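Side-chain contacts in guanine nucleotide exchange protein (Legionella pneumophila, PDB 1XSZ), which probably acts as a guanine nucleotide exchange factor for ADP-ribosylation factors, its Sec7 active site being covered by a C-terminal cap: residues L196-T201 and W288-Q293; Q140-N145 and S255-Y260; D56-G61 and T99-G104; T146-P151 and K156-V161. All blocks are in the same frame, centred on the assembly; numbering follows the deposited sequence. Where two conformers were deposited one is given.

How the interactions relate
Interaction 3 comes first along the chain: within the Sec7 domain, residues 99-104 return to the start of helix 57-64 and close a largely helical loop. Helix 131-149 then opens interaction 2 with residues 140-145 and, one residue further on, interaction 4, which closes almost at once at 156-161 and is nested inside the loop of interaction 2. Interaction 1 starts at 196-201, before interaction 2 has closed at 255-260, and ends at 288-293, so the two cross. F257 and L289 touch where they meet, and N197 and V199 carry interaction 1 to L102 of interaction 3. Interactions 1 and 2 tie the capping domain to the Sec7 side; interactions 3 and 4 are internal to it.

Interaction 1: residues L196-T201 and W288-Q293; sequences LNFVKT and WLFGEQ
F198 and F290 meet as a T-shaped (edge-to-face) pair that docks short helix 287-290 of the capping domain on the loop 196-201 between helix 179-191 and strand 204-208. The ring centroids are 4.7 Å apart and the planes stand at 60°. The CZ-CE2 edge of F290 comes over one face of F198 and lies off centre, toward the rim. CZ of F290 is 3.6 Å from CZ of F198. F290 has CG anti to the carbonyl carbon (chi1 -57°), which carries CZ toward F198.

L289, one residue earlier, makes the other contact. Its CD1 touches both loop side chains, 3.7 Å from CD1 of L196 and 4.2 Å from CE1 of F198, and its side chain crosses both at about a right angle. The contact is wholly apolar, made of methyl groups and ring carbons.

Further out, F257 of helix 252-258 adds to the same cluster, its CE1 lying 3.5 Å from CD1 of L289. The loop is itself fixed from behind: N197 O and V199 N bracket L102 in what are probably two backbone hydrogen bonds, so F198 between them is presented toward the cap. On the cap side G291 leaves helical geometry with positive phi. W288 lies on helix 131-149 and the loop after it, against T146, H149, N150 and P151, and L289 CD2 lies 3.8 Å above the plane of its indole.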
loop_
_atom_site.group_PDB
_atom_site.type_symbol
_atom_site.label_atom_id
_atom_site.label_comp_id
_atom_site.label_asym_id
_atom_site.label_seq_id
_atom_site.Cartn_x
_atom_site.Cartn_y
_atom_site.Cartn_z
ATOM N N LEU A 196 3.171 -1.406 14.868
ATOM C CA LEU A 196 2.616 -1.409 13.519
ATOM C C LEU A 196 1.103 -1.515 13.550
ATOM O O LEU A 196 0.549 -2.513 14.017
ATOM C CB LEU A 196 3.198 -2.580 12.723
ATOM C CG LEU A 196 4.725 -2.641 12.643
ATOM C CD1 LEU A 196 5.143 -3.960 11.999
ATOM C CD2 LEU A 196 5.252 -1.452 11.856
ATOM N N ASN A 197 0.440 -0.479 13.055
ATOM C CA ASN A 197 -1.016 -0.442 13.024
ATOM C C ASN A 197 -1.469 -0.353 11.571
ATOM O O ASN A 197 -1.381 0.702 10.949
ATOM C CB ASN A 197 -1.511 0.774 13.816
ATOM C CG ASN A 197 -1.003 0.785 15.251
ATOM O OD1 ASN A 197 -0.479 1.793 15.732
ATOM N ND2 ASN A 197 -1.158 -0.335 15.942
ATOM N N PHE A 198 -1.941 -1.470 11.030
ATOM C CA PHE A 198 -2.400 -1.513 9.646
ATOM C C PHE A 198 -3.897 -1.298 9.517
ATOM O O PHE A 198 -4.657 -1.568 10.449
ATOM C CB PHE A 198 -2.063 -2.866 9.008
ATOM C CG PHE A 198 -0.595 -3.107 8.831
ATOM C CD1 PHE A 198 0.144 -3.767 9.812
ATOM C CD2 PHE A 198 0.060 -2.649 7.694
ATOM C CE1 PHE A 198 1.512 -3.962 9.657
ATOM C CE2 PHE A 198 1.429 -2.839 7.530
ATOM C CZ PHE A 198 2.156 -3.498 8.515
ATOM N N VAL A 199 -4.314 -0.808 8.355
ATOM C CA VAL A 199 -5.734 -0.616 8.080
ATOM C C VAL A 199 -6.343 -2.020 8.036
ATOM O O VAL A 199 -5.662 -2.979 7.685
ATOM C CB VAL A 199 -5.961 0.071 6.709
ATOM C CG1 VAL A 199 -5.333 1.452 6.707
ATOM C CG2 VAL A 199 -5.366 -0.776 5.586
ATOM N N LYS A 200 -7.618 -2.147 8.394
ATOM C CA LYS A 200 -8.260 -3.460 8.368
ATOM C C LYS A 200 -8.761 -3.802 6.968
ATOM O O LYS A 200 -8.904 -4.975 6.623
ATOM C CB LYS A 200 -9.419 -3.519 9.371
ATOM C CG LYS A 200 -10.510 -2.489 9.148
ATOM C CD LYS A 200 -11.617 -2.615 10.191
ATOM C CE LYS A 200 -11.086 -2.379 11.599
ATOM N NZ LYS A 200 -12.155 -2.521 12.629
ATOM N N THR A 201 -9.011 -2.770 6.164
ATOM C CA THR A 201 -9.488 -2.954 4.795
ATOM C C THR A 201 -8.749 -2.017 3.847
ATOM O O THR A 201 -8.253 -0.968 4.257
ATOM C CB THR A 201 -11.000 -2.659 4.674
ATOM O OG1 THR A 201 -11.248 -1.288 5.005
ATOM C CG2 THR A 201 -11.801 -3.555 5.612
ATOM N N TRP A 288 2.056 -13.284 10.630
ATOM C CA TRP A 288 2.165 -12.606 11.915
ATOM C C TRP A 288 1.435 -11.265 11.908
ATOM O O TRP A 288 0.873 -10.839 12.926
ATOM C CB TRP A 288 3.647 -12.401 12.247
ATOM C CG TRP A 288 3.906 -11.875 13.621
ATOM C CD1 TRP A 288 3.473 -12.409 14.801
ATOM C CD2 TRP A 288 4.689 -10.727 13.963
ATOM N NE1 TRP A 288 3.939 -11.664 15.858
ATOM C CE2 TRP A 288 4.687 -10.624 15.371
ATOM C CE3 TRP A 288 5.393 -9.775 13.213
ATOM C CZ2 TRP A 288 5.364 -9.603 16.047
ATOM C CZ3 TRP A 288 6.065 -8.762 13.885
ATOM C CH2 TRP A 288 6.044 -8.685 15.290
ATOM N N LEU A 289 1.419 -10.613 10.752
ATOM C CA LEU A 289 0.786 -9.309 10.625
ATOM C C LEU A 289 -0.394 -9.249 9.668
ATOM O O LEU A 289 -1.248 -8.373 9.796
ATOM C CB LEU A 289 1.823 -8.273 10.177
ATOM C CG LEU A 289 2.984 -8.021 11.141
ATOM C CD1 LEU A 289 4.058 -7.182 10.462
ATOM C CD2 LEU A 289 2.465 -7.329 12.388
ATOM N N PHE A 290 -0.452 -10.176 8.717
ATOM C CA PHE A 290 -1.518 -10.141 7.729
ATOM C C PHE A 290 -2.453 -11.346 7.684
ATOM O O PHE A 290 -3.232 -11.494 6.744
ATOM C CB PHE A 290 -0.913 -9.868 6.347
ATOM C CG PHE A 290 -0.107 -8.596 6.290
ATOM C CD1 PHE A 290 1.263 -8.608 6.538
ATOM C CD2 PHE A 290 -0.731 -7.373 6.049
ATOM C CE1 PHE A 290 2.003 -7.420 6.550
ATOM C CE2 PHE A 290 -0.002 -6.181 6.060
ATOM C CZ PHE A 290 1.365 -6.206 6.311
ATOM N N GLY A 291 -2.383 -12.200 8.697
ATOM C CA GLY A 291 -3.273 -13.349 8.747
ATOM C C GLY A 291 -2.860 -14.569 7.949
ATOM O O GLY A 291 -1.842 -14.572 7.259
ATOM N N GLU A 292 -3.689 -15.607 8.022
ATOM C CA GLU A 292 -3.411 -16.872 7.353
ATOM C C GLU A 292 -4.164 -17.106 6.048
ATOM O O GLU A 292 -4.181 -18.224 5.540
ATOM C CB GLU A 292 -3.723 -18.025 8.313
ATOM C CG GLU A 292 -3.016 -17.929 9.656
ATOM C CD GLU A 292 -3.410 -19.047 10.603
ATOM O OE1 GLU A 292 -4.617 -19.175 10.907
ATOM O OE2 GLU A 292 -2.514 -19.795 11.044
ATOM N N GLN A 293 -4.769 -16.064 5.493
ATOM C CA GLN A 293 -5.535 -16.234 4.265
ATOM C C GLN A 293 -4.972 -15.512 3.056
ATOM O O GLN A 293 -4.378 -14.443 3.180
ATOM C CB GLN A 293 -6.970 -15.730 4.463
ATOM C CG GLN A 293 -7.729 -16.390 5.586
ATOM C CD GLN A 293 -9.049 -15.706 5.892
ATOM O OE1 GLN A 293 -9.465 -14.763 5.208
ATOM N NE2 GLN A 293 -9.718 -16.184 6.927
#

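Interaction 2: residues Q140-N145 and S255-Y260; sequences QTIMLN and SFFTGY
Helix 131-149, bearing I142 and M143, runs up against helix 252-258, bearing F256 and F257, so closely that the CA atoms of M143 and F257 are 6.3 Å apart. A methyl and a thioether meet two ring faces. CG2 of I142 sits over F257 in a CH-pi contact, 3.6 Å from the ring centroid and 20° off the normal, with CE1 of F257 the nearest ring atom at 3.4 Å. That methyl is the I142 branch anti to the backbone N, which directs it off the helix and onto the ring.

M143 makes a Met-aromatic contact with F256. Its SD is over one face, 4.0 Å from the ring centroid and 19° from the normal, shifted toward CG of the ring. The rest of the side chain lies along the same phenyl group, CG of M143 being 3.6 Å from CD1 of F256 and CB resting near CE1. Both phenylalanines have CG anti to the backbone N (chi1 174° for F256), so the neighbouring rings are thrust out from one helix toward the other.

F256 also stacks on F285, and I142 continues onto V113 of helix 106-123. Behind the rings, just after the helix, G259 has positive phi, and T258 OG1 accepts from Y260 N in an ST turn.

With a polarisable sulfur and a methyl set against pi faces, the attraction is mainly dispersive and has no charged partner, so adhesion of cap to Sec7 helix here probably depends on close fit.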
loop_
_atom_site.group_PDB
_atom_site.type_symbol
_atom_site.label_atom_id
_atom_site.label_comp_id
_atom_site.label_asym_id
_atom_site.label_seq_id
_atom_site.Cartn_x
_atom_site.Cartn_y
_atom_site.Cartn_z
ATOM N N GLN A 140 15.372 -4.083 5.812
ATOM C CA GLN A 140 15.999 -5.213 6.489
ATOM C C GLN A 140 15.562 -5.178 7.963
ATOM O O GLN A 140 15.274 -6.215 8.552
ATOM C CB GLN A 140 17.530 -5.132 6.390
ATOM C CG GLN A 140 18.105 -5.452 5.016
ATOM C CD GLN A 140 17.982 -6.918 4.644
ATOM O OE1 GLN A 140 18.021 -7.794 5.503
ATOM N NE2 GLN A 140 17.859 -7.189 3.352
ATOM N N THR A 141 15.494 -3.984 8.553
ATOM C CA THR A 141 15.077 -3.858 9.947
ATOM C C THR A 141 13.610 -4.253 10.110
ATOM O O THR A 141 13.240 -4.878 11.100
ATOM C CB THR A 141 15.311 -2.424 10.466
ATOM O OG1 THR A 141 16.699 -2.094 10.312
ATOM C CG2 THR A 141 14.946 -2.322 11.943
ATOM N N ILE A 142 12.780 -3.895 9.134
ATOM C CA ILE A 142 11.372 -4.278 9.184
ATOM C C ILE A 142 11.267 -5.810 9.114
ATOM O O ILE A 142 10.494 -6.415 9.854
ATOM C CB ILE A 142 10.585 -3.600 8.042
ATOM C CG1 ILE A 142 10.461 -2.103 8.355
ATOM C CG2 ILE A 142 9.200 -4.234 7.886
ATOM C CD1 ILE A 142 9.966 -1.267 7.200
ATOM N N MET A 143 12.050 -6.447 8.244
ATOM C CA MET A 143 12.011 -7.906 8.177
ATOM C C MET A 143 12.534 -8.506 9.478
ATOM O O MET A 143 11.996 -9.499 9.977
ATOM C CB MET A 143 12.868 -8.448 7.023
ATOM C CG MET A 143 12.293 -8.228 5.635
ATOM S SD MET A 143 13.130 -9.205 4.352
ATOM C CE MET A 143 14.735 -8.445 4.336
ATOM N N LEU A 144 13.596 -7.918 10.019
ATOM C CA LEU A 144 14.184 -8.419 11.254
ATOM C C LEU A 144 13.192 -8.330 12.417
ATOM O O LEU A 144 13.171 -9.198 13.293
ATOM C CB LEU A 144 15.469 -7.640 11.572
ATOM C CG LEU A 144 16.276 -8.110 12.779
ATOM C CD1 LEU A 144 16.674 -9.573 12.605
ATOM C CD2 LEU A 144 17.519 -7.242 12.911
ATOM N N ASN A 145 12.375 -7.281 12.428
ATOM C CA ASN A 145 11.367 -7.126 13.475
ATOM C C ASN A 145 10.427 -8.344 13.471
ATOM O O ASN A 145 10.123 -8.904 14.519
ATOM C CB ASN A 145 10.591 -5.824 13.246
ATOM C CG ASN A 145 9.470 -5.622 14.240
ATOM O OD1 ASN A 145 8.285 -5.728 13.890
ATOM N ND2 ASN A 145 9.825 -5.331 15.481
ATOM N N SER A 255 7.495 -9.797 -0.322
ATOM C CA SER A 255 6.909 -11.132 -0.312
ATOM C C SER A 255 7.049 -11.703 1.105
ATOM O O SER A 255 6.124 -12.311 1.641
ATOM C CB SER A 255 7.635 -12.030 -1.319
ATOM O OG SER A 255 7.164 -13.364 -1.253
ATOM N N PHE A 256 8.214 -11.488 1.708
ATOM C CA PHE A 256 8.505 -11.949 3.060
ATOM C C PHE A 256 7.585 -11.252 4.070
ATOM O O PHE A 256 6.922 -11.890 4.884
ATOM C CB PHE A 256 9.984 -11.625 3.357
ATOM C CG PHE A 256 10.437 -11.902 4.773
ATOM C CD1 PHE A 256 10.059 -11.075 5.831
ATOM C CD2 PHE A 256 11.326 -12.945 5.028
ATOM C CE1 PHE A 256 10.566 -11.279 7.117
ATOM C CE2 PHE A 256 11.838 -13.159 6.305
ATOM C CZ PHE A 256 11.458 -12.320 7.357
ATOM N N PHE A 257 7.533 -9.932 3.980
ATOM C CA PHE A 257 6.765 -9.131 4.919
ATOM C C PHE A 257 5.243 -9.232 4.826
ATOM O O PHE A 257 4.562 -9.295 5.859
ATOM C CB PHE A 257 7.211 -7.668 4.768
ATOM C CG PHE A 257 6.646 -6.726 5.803
ATOM C CD1 PHE A 257 6.821 -6.965 7.166
ATOM C CD2 PHE A 257 5.982 -5.569 5.403
ATOM C CE1 PHE A 257 6.342 -6.060 8.119
ATOM C CE2 PHE A 257 5.501 -4.662 6.348
ATOM C CZ PHE A 257 5.682 -4.910 7.706
ATOM N N THR A 258 4.722 -9.275 3.601
ATOM C CA THR A 258 3.274 -9.269 3.381
ATOM C C THR A 258 2.663 -10.443 2.621
ATOM O O THR A 258 1.437 -10.558 2.563
ATOM C CB THR A 258 2.854 -8.022 2.582
ATOM O OG1 THR A 258 3.302 -8.162 1.225
ATOM C CG2 THR A 258 3.462 -6.749 3.175
ATOM N N GLY A 259 3.496 -11.281 2.012
ATOM C CA GLY A 259 2.987 -12.402 1.231
ATOM C C GLY A 259 2.688 -11.986 -0.202
ATOM O O GLY A 259 2.142 -12.750 -0.995
ATOM N N TYR A 260 3.069 -10.763 -0.542
ATOM C CA TYR A 260 2.848 -10.190 -1.862
ATOM C C TYR A 260 3.435 -11.061 -2.970
ATOM O O TYR A 260 4.589 -11.504 -2.881
ATOM C CB TYR A 260 3.483 -8.795 -1.890
ATOM C CG TYR A 260 3.293 -7.979 -3.147
ATOM C CD1 TYR A 260 2.026 -7.769 -3.704
ATOM C CD2 TYR A 260 4.383 -7.330 -3.734
ATOM C CE1 TYR A 260 1.859 -6.927 -4.810
ATOM C CE2 TYR A 260 4.226 -6.495 -4.825
ATOM C CZ TYR A 260 2.971 -6.293 -5.363
ATOM O OH TYR A 260 2.837 -5.461 -6.447
#

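Interaction 3: residues D56-G61 and T99-G104; sequences DLEAVG and TFKLPG
K101 lays its extended aliphatic chain along the first turn of helix 57-64, where L57 and E58 receive it. CG and CD of K101 each lie 3.7 Å from CB of L57, while CD also meets CG of E58 at 3.6 Å, the two side chains slanting across each other. The K101 ammonium ends near the start of the helix: NZ donates to a water 3.0 Å away, and L57 N donates to the same water.

L57 has a second bridge on its carbonyl. A water donates to L57 O and accepts from K101 N, 2.9 Å away, although G61 N already uses that oxygen within the helix. A third water donates to both E58 O and K101 O. Two waters thus join backbone to backbone; the other serves the ammonium.

G61, with no side chain, brings its bare CA 4.3 Å from K101 O. The carboxylate of E58 turns elsewhere, to a salt bridge with K325 of the capping domain, and its OE2 stays 4.9 Å from K101 NZ.

D56 fixes the helix start as N-cap: OD2 takes A59 N at 3.1 Å from above the carboxylate plane, and E58 N weakly. Residues 100-104, FKLPG, have the sequence that opens the first conserved Sec7 motif, whose loop carries the catalytic glutamate in relatives; here they are packed by the K101 chain and bound water on a capped helix N terminus.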
loop_
_atom_site.group_PDB
_atom_site.type_symbol
_atom_site.label_atom_id
_atom_site.label_comp_id
_atom_site.label_asym_id
_atom_site.label_seq_id
_atom_site.Cartn_x
_atom_site.Cartn_y
_atom_site.Cartn_z
ATOM N N ASP A 56 -9.628 11.041 8.896
ATOM C CA ASP A 56 -9.677 9.604 8.662
ATOM C C ASP A 56 -8.229 9.268 8.305
ATOM O O ASP A 56 -7.777 9.538 7.188
ATOM C CB ASP A 56 -10.614 9.317 7.482
ATOM C CG ASP A 56 -10.570 7.871 7.018
ATOM O OD1 ASP A 56 -11.421 7.506 6.178
ATOM O OD2 ASP A 56 -9.699 7.103 7.471
ATOM N N LEU A 57 -7.506 8.686 9.256
ATOM C CA LEU A 57 -6.105 8.379 9.028
ATOM C C LEU A 57 -5.858 7.263 8.029
ATOM O O LEU A 57 -4.769 7.168 7.469
ATOM C CB LEU A 57 -5.406 8.088 10.358
ATOM C CG LEU A 57 -5.367 9.305 11.293
ATOM C CD1 LEU A 57 -4.606 8.954 12.564
ATOM C CD2 LEU A 57 -4.714 10.489 10.580
ATOM N N GLU A 58 -6.847 6.406 7.804
ATOM C CA GLU A 58 -6.665 5.359 6.810
ATOM C C GLU A 58 -6.591 6.071 5.463
ATOM O O GLU A 58 -5.746 5.753 4.626
ATOM C CB GLU A 58 -7.830 4.361 6.833
ATOM C CG GLU A 58 -8.026 3.696 8.188
ATOM C CD GLU A 58 -8.768 2.375 8.098
ATOM O OE1 GLU A 58 -9.573 2.204 7.160
ATOM O OE2 GLU A 58 -8.553 1.515 8.976
ATOM N N ALA A 59 -7.467 7.057 5.273
ATOM C CA ALA A 59 -7.503 7.834 4.040
ATOM C C ALA A 59 -6.252 8.698 3.889
ATOM O O ALA A 59 -5.753 8.876 2.784
ATOM C CB ALA A 59 -8.755 8.712 4.005
ATOM N N VAL A 60 -5.754 9.235 4.999
ATOM C CA VAL A 60 -4.542 10.049 4.955
ATOM C C VAL A 60 -3.375 9.164 4.516
ATOM O O VAL A 60 -2.587 9.529 3.638
ATOM C CB VAL A 60 -4.233 10.653 6.342
ATOM C CG1 VAL A 60 -2.840 11.263 6.352
ATOM C CG2 VAL A 60 -5.258 11.723 6.673
ATOM N N GLY A 61 -3.274 7.992 5.136
ATOM C CA GLY A 61 -2.213 7.065 4.796
ATOM C C GLY A 61 -2.313 6.607 3.354
ATOM O O GLY A 61 -1.302 6.436 2.673
ATOM N N THR A 99 3.385 6.526 12.995
ATOM C CA THR A 99 2.650 7.727 12.603
ATOM C C THR A 99 1.424 7.445 11.728
ATOM O O THR A 99 0.464 8.218 11.719
ATOM C CB THR A 99 3.579 8.700 11.826
ATOM O OG1 THR A 99 4.679 9.084 12.661
ATOM C CG2 THR A 99 2.819 9.950 11.396
ATOM N N PHE A 100 1.445 6.324 11.018
ATOM C CA PHE A 100 0.367 5.990 10.094
ATOM C C PHE A 100 -0.562 4.858 10.478
ATOM O O PHE A 100 -0.270 4.048 11.353
ATOM C CB PHE A 100 0.940 5.553 8.737
ATOM C CG PHE A 100 1.974 6.474 8.161
ATOM C CD1 PHE A 100 3.318 6.364 8.516
ATOM C CD2 PHE A 100 1.607 7.431 7.227
ATOM C CE1 PHE A 100 4.277 7.202 7.941
ATOM C CE2 PHE A 100 2.553 8.270 6.648
ATOM C CZ PHE A 100 3.894 8.156 7.006
ATOM N N LYS A 101 -1.703 4.838 9.794
ATOM C CA LYS A 101 -2.612 3.706 9.861
ATOM C C LYS A 101 -2.064 3.184 8.531
ATOM O O LYS A 101 -2.420 3.651 7.438
ATOM C CB LYS A 101 -4.080 4.125 9.761
ATOM C CG LYS A 101 -4.640 4.554 11.113
ATOM C CD LYS A 101 -6.158 4.510 11.155
ATOM C CE LYS A 101 -6.678 4.828 12.551
ATOM N NZ LYS A 101 -8.160 4.719 12.612
ATOM N N LEU A 102 -1.119 2.263 8.646
ATOM C CA LEU A 102 -0.410 1.737 7.493
ATOM C C LEU A 102 -1.233 1.006 6.462
ATOM O O LEU A 102 -2.098 0.198 6.801
ATOM C CB LEU A 102 0.713 0.814 7.969
ATOM C CG LEU A 102 1.831 1.466 8.797
ATOM C CD1 LEU A 102 2.603 0.400 9.557
ATOM C CD2 LEU A 102 2.740 2.276 7.888
ATOM N N PRO A 103 -1.002 1.302 5.177
ATOM C CA PRO A 103 -1.767 0.605 4.142
ATOM C C PRO A 103 -1.427 -0.884 4.207
ATOM O O PRO A 103 -0.344 -1.262 4.655
ATOM C CB PRO A 103 -1.282 1.260 2.849
ATOM C CG PRO A 103 0.100 1.753 3.199
ATOM C CD PRO A 103 -0.088 2.296 4.586
ATOM N N GLY A 104 -2.357 -1.728 3.771
ATOM C CA GLY A 104 -2.119 -3.161 3.794
ATOM C C GLY A 104 -1.724 -3.667 2.420
ATOM O O GLY A 104 -1.884 -4.848 2.117
HETATM O O HOH W 1 -2.091 7.309 8.254
HETATM O O HOH W 2 -8.743 7.503 11.605
HETATM O O HOH W 3 -3.692 3.813 4.808
#

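Interaction 4: residues T146-P151 and K156-V161; sequences TDLHNP and KNKMTV
D147 and M159 make the straight hydrogen bond of this contact: M159 N donates to D147 OD1 at 2.9 Å and 170°, arriving on the syn side and only 16° out of the carboxylate plane. D147 has CG anti to its backbone N (chi1 -169°), which swings the carboxylate off the helix to the passing loop. The second bond is less well aimed. K158 NZ gives to L148 O at 2.7 Å but stands above the carbonyl plane, not on a lone pair. K158 has two conformers, and this bond belongs to the one described, so it is less certain; NZ also has a long, weak ion pair with E155. A cation beside the last carbonyls of helix 131-149 would be expected to suit the negative end of the helix dipole.

TDLHNP belongs to the second conserved Sec7 motif, which in relatives lines the groove that receives Arf; here the chain leaves the helix at N150 and doubles back, and N150 OD1 accepts from S152 N in the turn.

Van der Waals contacts fill in between the bonds. The stretched K158 chain runs along the helix end, its CG 3.5 Å from D147 O and its CE 3.4 Å from L148 O. L148 CD2 reaches M159 O at 3.8 Å, an oxygen also hydrogen-bonded to Y186 OH, and touches K158 CB at 4.1 Å. CB of M159 rests 3.6 Å from D147 OD1, while its thioether end leads off to L164 and N167 of helix 161-167, the helix that T160 N-caps through G163 N.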
loop_
_atom_site.group_PDB
_atom_site.type_symbol
_atom_site.label_atom_id
_atom_site.label_comp_id
_atom_site.label_asym_id
_atom_site.label_seq_id
_atom_site.Cartn_x
_atom_site.Cartn_y
_atom_site.Cartn_z
ATOM N N THR A 146 9.974 -8.758 12.290
ATOM C CA THR A 146 9.102 -9.928 12.206
ATOM C C THR A 146 9.881 -11.188 12.578
ATOM O O THR A 146 9.401 -12.037 13.328
ATOM C CB THR A 146 8.546 -10.105 10.786
ATOM O OG1 THR A 146 7.604 -9.066 10.512
ATOM C CG2 THR A 146 7.860 -11.466 10.639
ATOM N N ASP A 147 11.093 -11.295 12.054
ATOM C CA ASP A 147 11.921 -12.459 12.316
ATOM C C ASP A 147 12.154 -12.695 13.808
ATOM O O ASP A 147 12.048 -13.825 14.292
ATOM C CB ASP A 147 13.253 -12.295 11.581
ATOM C CG ASP A 147 14.071 -13.560 11.562
ATOM O OD1 ASP A 147 14.972 -13.706 12.407
ATOM O OD2 ASP A 147 13.800 -14.413 10.689
ATOM N N LEU A 148 12.444 -11.625 14.543
ATOM C CA LEU A 148 12.724 -11.738 15.965
ATOM C C LEU A 148 11.513 -11.818 16.877
ATOM O O LEU A 148 11.576 -12.435 17.942
ATOM C CB LEU A 148 13.602 -10.561 16.415
ATOM C CG LEU A 148 14.965 -10.442 15.729
ATOM C CD1 LEU A 148 15.764 -9.295 16.351
ATOM C CD2 LEU A 148 15.723 -11.761 15.872
ATOM N N HIS A 149 10.405 -11.220 16.461
ATOM C CA HIS A 149 9.227 -11.183 17.320
ATOM C C HIS A 149 8.037 -12.067 16.971
ATOM O O HIS A 149 7.071 -12.131 17.730
ATOM C CB HIS A 149 8.819 -9.723 17.494
ATOM C CG HIS A 149 9.909 -8.886 18.085
ATOM N ND1 HIS A 149 10.471 -9.173 19.311
ATOM C CD2 HIS A 149 10.592 -7.824 17.597
ATOM C CE1 HIS A 149 11.454 -8.323 19.551
ATOM N NE2 HIS A 149 11.548 -7.494 18.527
ATOM N N ASN A 150 8.118 -12.751 15.835
ATOM C CA ASN A 150 7.071 -13.676 15.403
ATOM C C ASN A 150 7.320 -14.978 16.174
ATOM O O ASN A 150 8.337 -15.637 15.977
ATOM C CB ASN A 150 7.193 -13.922 13.899
ATOM C CG ASN A 150 6.114 -14.842 13.358
ATOM O OD1 ASN A 150 5.530 -15.635 14.091
ATOM N ND2 ASN A 150 5.858 -14.745 12.057
ATOM N N PRO A 151 6.388 -15.357 17.065
ATOM C CA PRO A 151 6.484 -16.575 17.878
ATOM C C PRO A 151 6.622 -17.864 17.071
ATOM O O PRO A 151 7.182 -18.849 17.553
ATOM C CB PRO A 151 5.190 -16.544 18.688
ATOM C CG PRO A 151 4.936 -15.083 18.849
ATOM C CD PRO A 151 5.211 -14.566 17.460
ATOM N N LYS A 156 16.026 -20.845 17.740
ATOM C CA LYS A 156 17.237 -21.368 17.115
ATOM C C LYS A 156 17.393 -20.995 15.644
ATOM O O LYS A 156 18.510 -21.004 15.121
ATOM C CB LYS A 156 17.291 -22.898 17.250
ATOM C CG LYS A 156 16.176 -23.638 16.518
ATOM C CD LYS A 156 16.405 -25.148 16.494
ATOM C CE LYS A 156 17.571 -25.525 15.587
ATOM N NZ LYS A 156 17.747 -27.005 15.472
ATOM N N ASN A 157 16.288 -20.662 14.979
ATOM C CA ASN A 157 16.335 -20.306 13.560
ATOM C C ASN A 157 16.303 -18.809 13.270
ATOM O O ASN A 157 16.346 -18.402 12.112
ATOM C CB ASN A 157 15.183 -20.968 12.794
ATOM C CG ASN A 157 15.256 -22.482 12.814
ATOM O OD1 ASN A 157 16.333 -23.064 12.919
ATOM N ND2 ASN A 157 14.104 -23.127 12.687
ATOM N N LYS A 158 16.216 -17.995 14.315
ATOM C CA LYS A 158 16.180 -16.552 14.126
ATOM C C LYS A 158 17.548 -16.009 13.736
ATOM O O LYS A 158 18.585 -16.550 14.126
ATOM C CB LYS A 158 15.697 -15.860 15.400
ATOM C CG LYS A 158 14.235 -16.107 15.729
ATOM C CD LYS A 158 13.847 -15.401 17.014
ATOM C CE LYS A 158 12.393 -15.648 17.356
ATOM N NZ LYS A 158 12.041 -15.045 18.665
ATOM N N MET A 159 17.542 -14.935 12.954
ATOM C CA MET A 159 18.778 -14.303 12.514
ATOM C C MET A 159 19.563 -13.833 13.730
ATOM O O MET A 159 18.980 -13.359 14.707
ATOM C CB MET A 159 18.470 -13.100 11.618
ATOM C CG MET A 159 19.692 -12.251 11.274
ATOM S SD MET A 159 19.323 -10.897 10.145
ATOM C CE MET A 159 19.816 -11.620 8.577
ATOM N N THR A 160 20.883 -13.976 13.662
ATOM C CA THR A 160 21.772 -13.549 14.739
ATOM C C THR A 160 22.437 -12.254 14.286
ATOM O O THR A 160 22.343 -11.884 13.118
ATOM C CB THR A 160 22.878 -14.580 14.994
ATOM O OG1 THR A 160 23.692 -14.699 13.820
ATOM C CG2 THR A 160 22.276 -15.936 15.333
ATOM N N VAL A 161 23.110 -11.567 15.201
ATOM C CA VAL A 161 23.769 -10.326 14.826
ATOM C C VAL A 161 24.866 -10.616 13.796
ATOM O O VAL A 161 25.110 -9.812 12.900
ATOM C CB VAL A 161 24.350 -9.595 16.063
ATOM C CG1 VAL A 161 25.424 -10.434 16.718
ATOM C CG2 VAL A 161 24.883 -8.231 15.658
#